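Local atomic coordinates of uroporphyrinogen III cosynthase (HemD) (Helicobacter pylori, PDB entry 3P9Z), a protein that probably catalyses cyclization of the linear tetrapyrrole hydroxymethylbilane to the macrocycle uroporphyrinogen III, with loss of water, on the pathway to haem. Residues A[7-12]-A[164-169]; A[110-115]-A[133-138]; A[117-122]-A[141-146]. One frame throughout, in Å; residues are numbered along the deposited sequence.

Interaction 1: residues A[7-12]-A[164-169]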
loop_
_atom_site.group_PDB
_atom_site.type_symbol
_atom_site.label_atom_id
_atom_site.label_comp_id
_atom_site.label_asym_id
_atom_site.label_seq_id
_atom_site.Cartn_x
_atom_site.Cartn_y
_atom_site.Cartn_z
ATOM N N ILE A 7 -7.336 1.326 21.884
ATOM C CA ILE A 7 -6.418 1.429 20.756
ATOM C C ILE A 7 -7.093 0.899 19.470
ATOM O O ILE A 7 -7.512 -0.271 19.404
ATOM C CB ILE A 7 -5.096 0.702 21.062
ATOM C CG1 ILE A 7 -4.362 1.398 22.215
ATOM C CG2 ILE A 7 -4.196 0.595 19.811
ATOM C CD1 ILE A 7 -3.232 0.575 22.849
ATOM N N VAL A 8 -7.202 1.772 18.468
ATOM C CA VAL A 8 -7.852 1.444 17.194
ATOM C C VAL A 8 -6.891 1.592 15.997
ATOM O O VAL A 8 -6.269 2.639 15.809
ATOM C CB VAL A 8 -9.108 2.321 16.974
ATOM C CG1 VAL A 8 -9.901 1.871 15.750
ATOM C CG2 VAL A 8 -10.003 2.288 18.197
ATOM N N TRP A 9 -6.785 0.532 15.194
ATOM C CA TRP A 9 -5.987 0.539 13.974
ATOM C C TRP A 9 -6.845 1.042 12.817
ATOM O O TRP A 9 -7.981 0.586 12.620
ATOM C CB TRP A 9 -5.499 -0.872 13.649
ATOM C CG TRP A 9 -4.581 -1.481 14.676
ATOM C CD1 TRP A 9 -4.943 -2.197 15.772
ATOM C CD2 TRP A 9 -3.147 -1.430 14.682
ATOM N NE1 TRP A 9 -3.822 -2.613 16.471
ATOM C CE2 TRP A 9 -2.707 -2.150 15.818
ATOM C CE3 TRP A 9 -2.192 -0.865 13.826
ATOM C CZ2 TRP A 9 -1.350 -2.307 16.129
ATOM C CZ3 TRP A 9 -0.839 -1.032 14.125
ATOM C CH2 TRP A 9 -0.435 -1.741 15.273
ATOM N N VAL A 10 -6.300 1.985 12.056
ATOM C CA VAL A 10 -6.914 2.471 10.837
ATOM C C VAL A 10 -5.927 2.044 9.754
ATOM O O VAL A 10 -4.884 2.675 9.552
ATOM C CB VAL A 10 -7.113 4.015 10.857
ATOM C CG1 VAL A 10 -7.925 4.472 9.648
ATOM C CG2 VAL A 10 -7.797 4.471 12.163
ATOM N N HIS A 11 -6.266 0.952 9.071
ATOM C CA HIS A 11 -5.286 0.145 8.356
ATOM C C HIS A 11 -6.024 -0.769 7.346
ATOM O O HIS A 11 -7.256 -0.750 7.249
ATOM C CB HIS A 11 -4.499 -0.661 9.412
ATOM C CG HIS A 11 -3.464 -1.588 8.855
ATOM N ND1 HIS A 11 -2.486 -1.179 7.977
ATOM C CD2 HIS A 11 -3.250 -2.912 9.070
ATOM C CE1 HIS A 11 -1.712 -2.208 7.673
ATOM N NE2 HIS A 11 -2.163 -3.274 8.315
ATOM N N SER A 12 -5.278 -1.551 6.587
ATOM C CA SER A 12 -5.885 -2.356 5.504
ATOM C C SER A 12 -6.279 -3.776 5.930
ATOM O O SER A 12 -6.988 -4.472 5.202
ATOM C CB SER A 12 -4.930 -2.427 4.319
ATOM O OG SER A 12 -3.652 -2.819 4.783
ATOM N N ILE A 164 -7.202 5.977 21.030
ATOM C CA ILE A 164 -5.939 6.187 20.336
ATOM C C ILE A 164 -6.032 5.552 18.936
ATOM O O ILE A 164 -6.242 4.351 18.817
ATOM C CB ILE A 164 -4.756 5.565 21.120
ATOM C CG1 ILE A 164 -4.599 6.220 22.507
ATOM C CG2 ILE A 164 -3.461 5.684 20.328
ATOM C CD1 ILE A 164 -4.042 5.268 23.568
ATOM N N LEU A 165 -5.843 6.357 17.897
ATOM C CA LEU A 165 -6.024 5.909 16.518
ATOM C C LEU A 165 -4.693 5.818 15.772
ATOM O O LEU A 165 -3.960 6.823 15.650
ATOM C CB LEU A 165 -6.961 6.860 15.762
ATOM C CG LEU A 165 -8.224 7.312 16.495
ATOM C CD1 LEU A 165 -8.915 8.395 15.708
ATOM C CD2 LEU A 165 -9.156 6.125 16.733
ATOM N N ILE A 166 -4.403 4.616 15.272
ATOM C CA ILE A 166 -3.161 4.350 14.532
ATOM C C ILE A 166 -3.383 4.429 13.026
ATOM O O ILE A 166 -4.071 3.567 12.430
ATOM C CB ILE A 166 -2.531 2.961 14.912
ATOM C CG1 ILE A 166 -2.243 2.888 16.419
ATOM C CG2 ILE A 166 -1.255 2.716 14.095
ATOM C CD1 ILE A 166 -1.836 1.520 16.949
ATOM N N PHE A 167 -2.810 5.459 12.404
ATOM C CA PHE A 167 -2.909 5.606 10.946
ATOM C C PHE A 167 -1.667 5.061 10.257
ATOM O O PHE A 167 -0.552 5.541 10.506
ATOM C CB PHE A 167 -3.154 7.072 10.569
ATOM C CG PHE A 167 -4.425 7.642 11.164
ATOM C CD1 PHE A 167 -5.662 7.437 10.531
ATOM C CD2 PHE A 167 -4.386 8.384 12.336
ATOM C CE1 PHE A 167 -6.852 7.960 11.081
ATOM C CE2 PHE A 167 -5.565 8.922 12.897
ATOM C CZ PHE A 167 -6.809 8.702 12.260
ATOM N N THR A 168 -1.868 4.081 9.374
ATOM C CA THR A 168 -0.750 3.354 8.771
ATOM C C THR A 168 -0.406 3.819 7.359
ATOM O O THR A 168 0.552 3.334 6.779
ATOM C CB THR A 168 -1.001 1.830 8.764
ATOM O OG1 THR A 168 -2.146 1.544 7.948
ATOM C CG2 THR A 168 -1.267 1.332 10.183
ATOM N N ALA A 169 -1.186 4.758 6.824
ATOM C CA ALA A 169 -0.945 5.352 5.503
ATOM C C ALA A 169 -1.846 6.571 5.352
ATOM O O ALA A 169 -2.811 6.717 6.100
ATOM C CB ALA A 169 -1.235 4.340 4.381
#
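Ile166 lays its CD1 methyl over the six-membered ring of Trp9, with Ile166 CD1 3.7 Å from the ring centroid and directly on the ring normal, a CH-pi contact with the benzo half of the indole. A chi2 of 171° extends CD1 beyond CG1 over the ring. The other branch comes in beside it, Ile166 CG2 lying 3.7 Å from Trp9 CE3. The CD1 methyl has a second neighbour on the facing strand, since Ile166 CD1 is also 3.8 Å from Ile7 CG2. On the other face of the sheet, Val10 and Phe167 run side by side, with Val10 CB 3.7 Å from Phe167 CD1, and two residues earlier on the same face Val8 rests against CD2 of Leu165. Between the two faces runs a regular parallel ladder, Val8 N to Ile164 O, Ile166 N to Val8 O and Val10 N to Ile166 O, each 2.8 Å long.

Past Val10 the order relaxes. The next rung, Thr168 N to Val10 O, is weak at 3.3 Å, and the residues become partly exposed. Here a side-chain bond takes over: His11 ND1 and Thr168 OG1 are 2.7 Å apart, the hydroxyl lying at the imidazole edge near its plane, and either atom could donate.

In the central, parallel part of the sheet, strand 7-10 has 164-167 on one side and 19-28 on the other. Helix 214-223 packs on the Ile7-Ile166 face through Cys217, Ala221 and Leu222, while helix 170-179 packs on the Val10-Phe167 face, where Phe176 meets Phe167 edge-to-face.

Interaction 2: residues A[110-115]-A[133-138]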
loop_
_atom_site.group_PDB
_atom_site.type_symbol
_atom_site.label_atom_id
_atom_site.label_comp_id
_atom_site.label_asym_id
_atom_site.label_seq_id
_atom_site.Cartn_x
_atom_site.Cartn_y
_atom_site.Cartn_z
ATOM N N LYS A 110 19.007 -0.817 -20.400
ATOM C CA LYS A 110 18.990 -1.695 -21.573
ATOM C C LYS A 110 17.891 -2.765 -21.547
ATOM O O LYS A 110 17.903 -3.679 -22.376
ATOM C CB LYS A 110 20.364 -2.344 -21.812
ATOM C CG LYS A 110 21.566 -1.444 -21.522
ATOM C CD LYS A 110 22.302 -1.040 -22.776
ATOM C CE LYS A 110 23.788 -1.260 -22.586
ATOM N NZ LYS A 110 24.591 -0.502 -23.570
ATOM N N LYS A 111 16.924 -2.630 -20.633
ATOM C CA LYS A 111 15.782 -3.556 -20.550
ATOM C C LYS A 111 14.470 -2.903 -21.021
ATOM O O LYS A 111 14.324 -1.692 -20.922
ATOM C CB LYS A 111 15.578 -4.053 -19.114
ATOM C CG LYS A 111 16.771 -4.760 -18.460
ATOM C CD LYS A 111 17.147 -6.058 -19.136
ATOM C CE LYS A 111 18.291 -6.749 -18.396
ATOM N NZ LYS A 111 17.803 -7.968 -17.718
ATOM N N SER A 112 13.527 -3.717 -21.512
ATOM C CA SER A 112 12.135 -3.283 -21.742
ATOM C C SER A 112 11.293 -3.646 -20.525
ATOM O O SER A 112 11.015 -4.821 -20.292
ATOM C CB SER A 112 11.543 -3.977 -22.957
ATOM O OG SER A 112 12.050 -3.396 -24.135
ATOM N N VAL A 113 10.889 -2.623 -19.773
ATOM C CA VAL A 113 10.287 -2.790 -18.451
ATOM C C VAL A 113 8.770 -2.521 -18.440
ATOM O O VAL A 113 8.275 -1.550 -19.036
ATOM C CB VAL A 113 10.966 -1.854 -17.411
ATOM C CG1 VAL A 113 10.373 -2.074 -16.011
ATOM C CG2 VAL A 113 12.487 -2.044 -17.396
ATOM N N LEU A 114 8.040 -3.399 -17.769
ATOM C CA LEU A 114 6.621 -3.215 -17.573
ATOM C C LEU A 114 6.390 -2.982 -16.095
ATOM O O LEU A 114 6.672 -3.854 -15.266
ATOM C CB LEU A 114 5.838 -4.442 -18.028
ATOM C CG LEU A 114 4.312 -4.378 -17.842
ATOM C CD1 LEU A 114 3.662 -3.156 -18.570
ATOM C CD2 LEU A 114 3.713 -5.667 -18.343
ATOM N N TYR A 115 5.897 -1.794 -15.781
ATOM C CA TYR A 115 5.575 -1.415 -14.410
ATOM C C TYR A 115 4.101 -1.700 -14.113
ATOM O O TYR A 115 3.220 -1.058 -14.665
ATOM C CB TYR A 115 5.888 0.073 -14.218
ATOM C CG TYR A 115 5.540 0.651 -12.871
ATOM C CD1 TYR A 115 5.619 -0.115 -11.701
ATOM C CD2 TYR A 115 5.186 1.995 -12.757
ATOM C CE1 TYR A 115 5.314 0.443 -10.449
ATOM C CE2 TYR A 115 4.889 2.566 -11.517
ATOM C CZ TYR A 115 4.954 1.793 -10.371
ATOM O OH TYR A 115 4.649 2.376 -9.152
ATOM N N GLY A 133 16.422 7.266 -17.643
ATOM C CA GLY A 133 16.445 6.858 -19.053
ATOM C C GLY A 133 16.115 5.387 -19.280
ATOM O O GLY A 133 16.706 4.743 -20.157
ATOM N N ILE A 134 15.172 4.855 -18.497
ATOM C CA ILE A 134 14.731 3.468 -18.624
ATOM C C ILE A 134 13.580 3.363 -19.632
ATOM O O ILE A 134 12.640 4.156 -19.588
ATOM C CB ILE A 134 14.289 2.875 -17.256
ATOM C CG1 ILE A 134 15.361 3.092 -16.170
ATOM C CG2 ILE A 134 13.884 1.400 -17.392
ATOM C CD1 ILE A 134 16.728 2.455 -16.434
ATOM N N ASP A 135 13.683 2.394 -20.544
ATOM C CA ASP A 135 12.635 2.078 -21.509
ATOM C C ASP A 135 11.526 1.301 -20.785
ATOM O O ASP A 135 11.687 0.109 -20.485
ATOM C CB ASP A 135 13.241 1.218 -22.637
ATOM C CG ASP A 135 12.237 0.857 -23.733
ATOM O OD1 ASP A 135 11.045 1.237 -23.646
ATOM O OD2 ASP A 135 12.664 0.178 -24.696
ATOM N N PHE A 136 10.411 1.975 -20.503
ATOM C CA PHE A 136 9.332 1.357 -19.728
ATOM C C PHE A 136 7.930 1.708 -20.243
ATOM O O PHE A 136 7.724 2.760 -20.859
ATOM C CB PHE A 136 9.457 1.706 -18.233
ATOM C CG PHE A 136 8.980 3.092 -17.891
ATOM C CD1 PHE A 136 9.774 4.204 -18.166
ATOM C CD2 PHE A 136 7.724 3.286 -17.304
ATOM C CE1 PHE A 136 9.326 5.505 -17.860
ATOM C CE2 PHE A 136 7.270 4.578 -16.991
ATOM C CZ PHE A 136 8.074 5.684 -17.273
ATOM N N LYS A 137 6.995 0.794 -20.001
ATOM C CA LYS A 137 5.564 1.055 -20.088
ATOM C C LYS A 137 4.925 0.817 -18.709
ATOM O O LYS A 137 5.464 0.065 -17.884
ATOM C CB LYS A 137 4.898 0.176 -21.162
ATOM C CG LYS A 137 5.302 0.514 -22.620
ATOM C CD LYS A 137 5.008 1.996 -22.976
ATOM C CE LYS A 137 5.382 2.346 -24.417
ATOM N NZ LYS A 137 6.828 2.117 -24.713
ATOM N N GLN A 138 3.797 1.475 -18.462
ATOM C CA GLN A 138 3.043 1.346 -17.208
ATOM C C GLN A 138 1.670 0.789 -17.506
ATOM O O GLN A 138 1.038 1.205 -18.484
ATOM C CB GLN A 138 2.790 2.713 -16.588
ATOM C CG GLN A 138 3.993 3.555 -16.388
ATOM C CD GLN A 138 3.664 4.792 -15.589
ATOM O OE1 GLN A 138 3.252 5.814 -16.138
ATOM N NE2 GLN A 138 3.861 4.714 -14.301
HETATM O O HOH W 1 15.735 0.462 -20.414
#
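Lys137 joins Val113 and Tyr115 through its backbone alone: Lys137 N gives a 2.8 Å hydrogen bond to Val113 O, and Lys137 O takes one, also 2.8 Å and practically straight at 179°, from Tyr115 N. One rung earlier, Val113 N reaches Asp135 O at 2.9 Å. Where the next rung would fall, a water sits between the strands. It donates to Lys111 O at 2.6 Å and accepts from Asp135 N at 2.8 Å, bridging the chains where they are too far apart to bond directly.

Outward from this ladder, Val113 carries the apolar contact. The side chains of Val113 and Ile134 cross obliquely, meeting at Val113 CG2 and Ile134 CG2, 3.7 Å apart, and Val113 CB stands 4.0 Å from Phe136 CB. Phe136 has CG between its backbone N and carbonyl carbon (chi1 78°), and its ring leads away from Val113 to pack on Asp126 and Leu129 of helix 125-131. Tyr115 and Gln138 lie alongside each other on the same face, the planes of their flat groups within 14° of parallel. The Tyr115 hydroxyl bonds to Thr44 and to a malonate ion probably taken from the crystallisation liquor.

Asp135 and Lys137 are exposed on the opposite face, whereas Leu114 is buried there. The pairing of these two parallel strands of a beta-alpha-beta unit therefore rests on main-chain bonds, with a largely apolar face on which helix 125-131 packs through Tyr115 and Phe136, and a partly charged outer surface in contact with solvent.

Interaction 3: residues A[117-122]-A[141-146]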
loop_
_atom_site.group_PDB
_atom_site.type_symbol
_atom_site.label_atom_id
_atom_site.label_comp_id
_atom_site.label_asym_id
_atom_site.label_seq_id
_atom_site.Cartn_x
_atom_site.Cartn_y
_atom_site.Cartn_z
ATOM N N ARG A 117 1.198 -1.204 -11.780
ATOM C CA ARG A 117 1.090 -0.097 -10.832
ATOM C C ARG A 117 -0.332 0.217 -10.336
ATOM O O ARG A 117 -1.327 -0.285 -10.881
ATOM C CB ARG A 117 1.715 1.160 -11.455
ATOM C CG ARG A 117 0.953 1.682 -12.674
ATOM C CD ARG A 117 1.226 3.165 -12.937
ATOM N NE ARG A 117 0.839 4.026 -11.807
ATOM C CZ ARG A 117 1.357 5.232 -11.558
ATOM N NH1 ARG A 117 2.301 5.753 -12.344
ATOM N NH2 ARG A 117 0.928 5.926 -10.511
ATOM N N ALA A 118 -0.391 1.062 -9.309
ATOM C CA ALA A 118 -1.618 1.653 -8.810
ATOM C C ALA A 118 -2.093 2.775 -9.730
ATOM O O ALA A 118 -1.294 3.414 -10.427
ATOM C CB ALA A 118 -1.397 2.202 -7.418
ATOM N N LYS A 119 -3.401 3.004 -9.722
ATOM C CA LYS A 119 -3.996 4.107 -10.467
ATOM C C LYS A 119 -3.551 5.423 -9.869
ATOM O O LYS A 119 -3.284 6.374 -10.582
ATOM C CB LYS A 119 -5.527 4.034 -10.412
ATOM C CG LYS A 119 -6.222 4.997 -11.369
ATOM C CD LYS A 119 -7.613 4.500 -11.734
ATOM C CE LYS A 119 -8.124 5.152 -13.024
ATOM N NZ LYS A 119 -9.034 4.212 -13.786
ATOM N N GLU A 120 -3.494 5.468 -8.546
ATOM C CA GLU A 120 -3.189 6.702 -7.838
ATOM C C GLU A 120 -1.691 6.957 -7.856
ATOM O O GLU A 120 -0.883 6.029 -7.937
ATOM C CB GLU A 120 -3.752 6.676 -6.404
ATOM C CG GLU A 120 -3.236 5.525 -5.534
ATOM C CD GLU A 120 -4.022 4.209 -5.689
ATOM O OE1 GLU A 120 -3.735 3.257 -4.928
ATOM O OE2 GLU A 120 -4.927 4.115 -6.547
ATOM N N ILE A 121 -1.343 8.238 -7.806
ATOM C CA ILE A 121 0.031 8.683 -7.815
ATOM C C ILE A 121 0.544 8.690 -6.379
ATOM O O ILE A 121 0.065 9.456 -5.553
ATOM C CB ILE A 121 0.126 10.088 -8.482
ATOM C CG1 ILE A 121 -0.175 9.957 -9.990
ATOM C CG2 ILE A 121 1.494 10.761 -8.218
ATOM C CD1 ILE A 121 -0.492 11.252 -10.671
ATOM N N VAL A 122 1.492 7.808 -6.083
ATOM C CA VAL A 122 2.075 7.744 -4.749
ATOM C C VAL A 122 3.574 8.077 -4.793
ATOM O O VAL A 122 3.971 9.180 -4.430
ATOM C CB VAL A 122 1.801 6.385 -4.052
ATOM C CG1 VAL A 122 2.471 6.331 -2.666
ATOM C CG2 VAL A 122 0.294 6.143 -3.919
ATOM N N VAL A 141 -3.078 -1.749 -12.639
ATOM C CA VAL A 141 -3.769 -3.016 -12.369
ATOM C C VAL A 141 -4.582 -2.991 -11.078
ATOM O O VAL A 141 -5.286 -3.955 -10.756
ATOM C CB VAL A 141 -2.801 -4.236 -12.409
ATOM C CG1 VAL A 141 -2.143 -4.352 -13.826
ATOM C CG2 VAL A 141 -1.750 -4.138 -11.326
ATOM N N TYR A 142 -4.487 -1.897 -10.327
ATOM C CA TYR A 142 -5.319 -1.775 -9.127
ATOM C C TYR A 142 -5.517 -0.333 -8.699
ATOM O O TYR A 142 -4.779 0.560 -9.122
ATOM C CB TYR A 142 -4.786 -2.635 -7.955
ATOM C CG TYR A 142 -3.626 -2.012 -7.219
ATOM C CD1 TYR A 142 -2.326 -2.164 -7.692
ATOM C CD2 TYR A 142 -3.821 -1.251 -6.060
ATOM C CE1 TYR A 142 -1.246 -1.591 -7.046
ATOM C CE2 TYR A 142 -2.721 -0.656 -5.394
ATOM C CZ TYR A 142 -1.444 -0.849 -5.900
ATOM O OH TYR A 142 -0.346 -0.291 -5.293
ATOM N N GLU A 143 -6.537 -0.136 -7.860
ATOM C CA GLU A 143 -6.816 1.147 -7.247
ATOM C C GLU A 143 -7.232 0.924 -5.796
ATOM O O GLU A 143 -7.979 -0.017 -5.486
ATOM C CB GLU A 143 -7.919 1.870 -8.013
ATOM C CG GLU A 143 -8.099 3.312 -7.590
ATOM C CD GLU A 143 -9.235 4.015 -8.314
ATOM O OE1 GLU A 143 -9.971 3.362 -9.085
ATOM O OE2 GLU A 143 -9.391 5.238 -8.108
ATOM N N ASN A 144 -6.712 1.769 -4.911
ATOM C CA ASN A 144 -7.082 1.750 -3.507
ATOM C C ASN A 144 -8.159 2.805 -3.342
ATOM O O ASN A 144 -7.900 3.999 -3.500
ATOM C CB ASN A 144 -5.865 2.040 -2.616
ATOM C CG ASN A 144 -6.198 1.976 -1.129
ATOM O OD1 ASN A 144 -7.074 1.220 -0.699
ATOM N ND2 ASN A 144 -5.482 2.773 -0.333
ATOM N N LYS A 145 -9.368 2.347 -3.047
ATOM C CA LYS A 145 -10.568 3.162 -3.156
ATOM C C LYS A 145 -11.331 3.227 -1.825
ATOM O O LYS A 145 -11.409 2.231 -1.098
ATOM C CB LYS A 145 -11.480 2.500 -4.193
ATOM C CG LYS A 145 -12.312 3.440 -5.006
ATOM C CD LYS A 145 -12.865 2.704 -6.227
ATOM C CE LYS A 145 -13.926 3.530 -6.942
ATOM N NZ LYS A 145 -15.216 3.485 -6.194
ATOM N N LEU A 146 -11.932 4.384 -1.550
ATOM C CA LEU A 146 -12.793 4.574 -0.376
ATOM C C LEU A 146 -14.011 3.646 -0.390
ATOM O O LEU A 146 -14.723 3.593 -1.378
ATOM C CB LEU A 146 -13.275 6.029 -0.299
ATOM C CG LEU A 146 -14.179 6.348 0.901
ATOM C CD1 LEU A 146 -13.379 6.292 2.202
ATOM C CD2 LEU A 146 -14.894 7.700 0.757
HETATM O O HOH W 2 1.735 0.459 -7.363
#
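The carbonyl oxygen of Tyr142 accepts a hydrogen bond from Lys119 N, with Lys119 N to Tyr142 O at 2.9 Å, and a weaker C-H...O contact from Ala118 CA, 3.4 Å from the same Tyr142 O. Arg117 O takes its bond from Val141 N, at 2.9 Å, so the parallel pairing is irregular here. The methyl of Ala118 lies over one face of the tyrosine ring, with Ala118 CB 3.4 Å from Tyr142 CZ. A water accepts from Ala118 N and is also hydrogen-bonded to the Tyr142 hydroxyl, tying the ring's far end to the same backbone.

Beyond Ala118 the chain turns off, and Arg117 braces the turn from within its own segment. Arg117 NE makes a 2.6 Å bond to Ala118 O, the oxygen lying close to the guanidinium plane. Arg117 NH2 reaches Glu120 O at 3.1 Å, but from well above that carbonyl's plane.

The outer side is looser. Glu120 has CG between its backbone N and carbonyl carbon (chi1 59°) and bends again at chi2 (-85°), which carries the carboxylate to Asn144 N; both oxygens bond there weakly, OE1 at 3.3 Å. Lys119 crosses Glu143 with its aliphatic chain, Lys119 CD lying 3.7 Å from Glu143 OE1, an oxygen that is hydrogen-bonded to Tyr29.

Strand 112-118 ends here, while 135-146 runs on, paired antiparallel with 19-28. The antiparallel pair 19-28 and 135-146, joining two alpha/beta domains, is characteristic of uroporphyrinogen III synthases, and the malonate held by Val122 N, close to Arg117, is consistent with a pocket beside the end of strand 112-118.

In the fold
Strand 7-10 opens the chain, which crosses along 19-28 into the other half of the molecule. There, in the beta-alpha-beta unit of 112-118, 125-131 and 135-146, interaction 2 closes a loop of 17 residues and interaction 3 one of 18, both over helix 125-131. Their segments alternate along the sequence, so they cross; their centres lie 20 Å apart, and the side chains of Gln138 and Arg117 meet between them. Strand 135-146 leads back, and where 164-167 pairs with 7-10 interaction 1 closes a loop of 151 residues that contains both others. Interactions 1 and 2 sit 36 Å apart between centres, on opposite sides of the chain's centre, connected through strands 19-28 and 135-146.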